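Local coordinates for spectinomycin phosphotransferase (Legionella pneumophila, PDB 3I1A), which probably phosphorylates spectinomycin with a nucleotide as phosphate donor, so giving resistance to this antibiotic, at residues A237-D242 against I270-T275. Residues are numbered along the deposited sequence; the frame is centred on the assembly and turned at random.
Sequences APKERD and INVDKT
Glu240 reaches the extended backbone before helix 274-297 and takes the amide of Asp273 on its carboxylate: Asp273 N donates to Glu240 OE2 over 2.9 Å with an N-H...O angle of 164°. The amide meets that oxygen from above the carboxylate plane. From the opposite face, closer to the plane and on the syn side, Lys239 NZ makes a salt bridge to the same Glu240 OE2 at 2.9 Å. Two donors therefore grip one oxygen, and the lysine charge probably helps keep the glutamate ionised.

Lys239 adds a second bond across the contact, NZ to Asn271 O at 3.0 Å, lying in the carbonyl plane. Its long chain is extended until a bend at the last torsion (chi4 -61°) turns NZ to serve carbonyl and carboxylate together. In this kinase-like aminoglycoside phosphotransferase fold, the contact joins the turn after strand 235-237, at the start of short helix 240-243, to the linker between helices 257-267 and 274-297, away from the nucleotide and magnesium sites.

Val272 suits the linker because its CG1 branch packs against Glu240 CG at 3.8 Å, while CG2 only loosely approaches Lys239 CE at 4.4 Å. Asp273, whose CB rests against Glu240 OE2, turns its carboxylate away to N-cap helix 274-297, OD1 accepting from Thr275 N at 2.9 Å.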
ATOM      1  N   ALA A 237     -10.292  10.319   0.405  1.00 13.51           N
ATOM      2  CA  ALA A 237     -10.407  10.460  -1.026  1.00 13.79           C
ATOM      3  C   ALA A 237     -11.704   9.759  -1.429  1.00 12.90           C
ATOM      4  O   ALA A 237     -12.367   9.152  -0.586  1.00 14.45           O
ATOM      5  CB  ALA A 237      -9.199   9.753  -1.673  1.00 14.75           C
ATOM      6  N   PRO A 238     -12.106   9.888  -2.697  1.00 11.16           N
ATOM      7  CA  PRO A 238     -13.322   9.228  -3.186  1.00 11.38           C
ATOM      8  C   PRO A 238     -13.091   7.727  -2.999  1.00 13.35           C
ATOM      9  O   PRO A 238     -11.959   7.256  -3.134  1.00 12.84           O
ATOM     10  CB  PRO A 238     -13.335   9.585  -4.670  1.00 11.16           C
ATOM     11  CG  PRO A 238     -12.695  10.947  -4.683  1.00 12.24           C
ATOM     12  CD  PRO A 238     -11.512  10.738  -3.742  1.00 11.23           C
ATOM     13  N   LYS A 239     -14.159   6.987  -2.715  1.00 11.66           N
ATOM     14  CA  LYS A 239     -14.065   5.552  -2.486  1.00 12.93           C
ATOM     15  C   LYS A 239     -13.377   4.817  -3.625  1.00 12.47           C
ATOM     16  O   LYS A 239     -12.800   3.746  -3.405  1.00 13.08           O
ATOM     17  CB  LYS A 239     -15.467   4.954  -2.274  1.00 14.89           C
ATOM     18  CG  LYS A 239     -16.424   5.069  -3.479  1.00 15.57           C
ATOM     19  CD  LYS A 239     -17.772   4.394  -3.147  1.00 16.08           C
ATOM     20  CE  LYS A 239     -18.704   4.322  -4.372  1.00 15.80           C
ATOM     21  NZ  LYS A 239     -19.078   5.651  -4.943  1.00 15.38           N
ATOM     22  N   GLU A 240     -13.450   5.380  -4.833  1.00 12.60           N
ATOM     23  CA  GLU A 240     -12.841   4.756  -5.993  1.00 14.09           C
ATOM     24  C   GLU A 240     -11.315   4.612  -5.870  1.00 12.89           C
ATOM     25  O   GLU A 240     -10.707   3.803  -6.574  1.00 13.34           O
ATOM     26  CB  GLU A 240     -13.252   5.524  -7.265  1.00 13.14           C
ATOM     27  CG  GLU A 240     -14.752   5.357  -7.650  1.00 13.63           C
ATOM     28  CD  GLU A 240     -15.737   6.119  -6.764  1.00 14.76           C
ATOM     29  OE1 GLU A 240     -15.336   7.037  -6.008  1.00 13.93           O
ATOM     30  OE2 GLU A 240     -16.941   5.805  -6.839  1.00 13.65           O
ATOM     31  N   ARG A 241     -10.710   5.382  -4.971  1.00 12.55           N
ATOM     32  CA  ARG A 241      -9.269   5.276  -4.693  1.00 13.28           C
ATOM     33  C   ARG A 241      -8.956   3.822  -4.305  1.00 13.51           C
ATOM     34  O   ARG A 241      -7.883   3.277  -4.637  1.00 13.41           O
ATOM     35  CB  ARG A 241      -8.920   6.188  -3.530  1.00 14.94           C
ATOM     36  CG  ARG A 241      -7.590   5.894  -2.848  1.00 15.90           C
ATOM     37  CD  ARG A 241      -6.414   6.359  -3.681  1.00 17.44           C
ATOM     38  NE  ARG A 241      -6.045   5.353  -4.677  1.00 16.24           N
ATOM     39  CZ  ARG A 241      -4.965   5.455  -5.434  1.00 18.77           C
ATOM     40  NH1 ARG A 241      -4.163   6.511  -5.297  1.00 17.64           N
ATOM     41  NH2 ARG A 241      -4.696   4.512  -6.336  1.00 19.80           N
ATOM     42  N   ASP A 242      -9.867   3.208  -3.553  1.00 13.43           N
ATOM     43  CA  ASP A 242      -9.694   1.814  -3.175  1.00 12.38           C
ATOM     44  C   ASP A 242     -10.406   0.846  -4.133  1.00 12.32           C
ATOM     45  O   ASP A 242      -9.885  -0.237  -4.453  1.00 12.17           O
ATOM     46  CB  ASP A 242     -10.219   1.548  -1.747  1.00 11.76           C
ATOM     47  CG  ASP A 242      -9.317   2.118  -0.677  1.00 13.68           C
ATOM     48  OD1 ASP A 242      -8.155   2.461  -0.985  1.00 12.14           O
ATOM     49  OD2 ASP A 242      -9.765   2.195   0.483  1.00 12.10           O
ATOM     50  N   ILE A 270     -23.147  -0.402  -5.272  1.00 21.72           N
ATOM     51  CA  ILE A 270     -22.756  -0.582  -6.667  1.00 24.19           C
ATOM     52  C   ILE A 270     -22.722   0.689  -7.490  1.00 23.51           C
ATOM     53  O   ILE A 270     -22.456   0.636  -8.698  1.00 24.04           O
ATOM     54  CB  ILE A 270     -23.661  -1.611  -7.382  1.00 24.61           C
ATOM     55  CG1 ILE A 270     -25.131  -1.338  -7.062  1.00 26.42           C
ATOM     56  CG2 ILE A 270     -23.237  -3.012  -6.990  1.00 25.82           C
ATOM     57  CD1 ILE A 270     -26.087  -2.105  -7.935  1.00 30.62           C
ATOM     58  N   ASN A 271     -23.013   1.834  -6.872  1.00 23.04           N
ATOM     59  CA  ASN A 271     -22.934   3.088  -7.618  1.00 23.63           C
ATOM     60  C   ASN A 271     -21.517   3.599  -7.494  1.00 22.13           C
ATOM     61  O   ASN A 271     -21.164   4.315  -6.557  1.00 21.35           O
ATOM     62  CB  ASN A 271     -23.931   4.116  -7.097  1.00 26.07           C
ATOM     63  CG  ASN A 271     -25.359   3.721  -7.421  1.00 29.01           C
ATOM     64  OD1 ASN A 271     -25.744   3.673  -8.589  1.00 30.47           O
ATOM     65  ND2 ASN A 271     -26.139   3.401  -6.395  1.00 29.71           N
ATOM     66  N   VAL A 272     -20.722   3.218  -8.484  1.00 22.01           N
ATOM     67  CA  VAL A 272     -19.315   3.551  -8.537  1.00 21.18           C
ATOM     68  C   VAL A 272     -19.100   4.541  -9.659  1.00 20.23           C
ATOM     69  O   VAL A 272     -19.568   4.337 -10.780  1.00 21.83           O
ATOM     70  CB  VAL A 272     -18.497   2.245  -8.746  1.00 21.75           C
ATOM     71  CG1 VAL A 272     -16.990   2.531  -8.791  1.00 20.63           C
ATOM     72  CG2 VAL A 272     -18.809   1.272  -7.605  1.00 21.20           C
ATOM     73  N   ASP A 273     -18.411   5.633  -9.352  1.00 19.25           N
ATOM     74  CA  ASP A 273     -18.150   6.671 -10.336  1.00 18.21           C
ATOM     75  C   ASP A 273     -17.063   6.175 -11.277  1.00 20.78           C
ATOM     76  O   ASP A 273     -15.893   6.081 -10.902  1.00 19.42           O
ATOM     77  CB  ASP A 273     -17.716   7.961  -9.635  1.00 17.62           C
ATOM     78  CG  ASP A 273     -17.620   9.128 -10.584  1.00 18.98           C
ATOM     79  OD1 ASP A 273     -17.119   8.951 -11.707  1.00 20.59           O
ATOM     80  OD2 ASP A 273     -18.042  10.235 -10.205  1.00 22.94           O
ATOM     81  N   LYS A 274     -17.462   5.857 -12.506  1.00 19.00           N
ATOM     82  CA  LYS A 274     -16.548   5.325 -13.504  1.00 21.86           C
ATOM     83  C   LYS A 274     -15.455   6.275 -13.956  1.00 21.16           C
ATOM     84  O   LYS A 274     -14.377   5.835 -14.385  1.00 21.72           O
ATOM     85  CB  LYS A 274     -17.338   4.819 -14.717  1.00 25.88           C
ATOM     86  CG  LYS A 274     -16.484   4.534 -15.940  1.00 30.24           C
ATOM     87  CD  LYS A 274     -17.325   3.976 -17.087  1.00 34.15           C
ATOM     88  CE  LYS A 274     -16.540   3.952 -18.385  1.00 36.09           C
ATOM     89  NZ  LYS A 274     -16.238   5.337 -18.866  1.00 38.80           N
ATOM     90  N   THR A 275     -15.706   7.574 -13.861  1.00 18.27           N
ATOM     91  CA  THR A 275     -14.701   8.533 -14.271  1.00 18.64           C
ATOM     92  C   THR A 275     -13.595   8.554 -13.219  1.00 17.15           C
ATOM     93  O   THR A 275     -12.412   8.579 -13.546  1.00 15.65           O
ATOM     94  CB  THR A 275     -15.299   9.938 -14.418  1.00 20.84           C
ATOM     95  OG1 THR A 275     -16.339   9.905 -15.418  1.00 21.41           O
ATOM     96  CG2 THR A 275     -14.243  10.922 -14.811  1.00 18.47           C
TER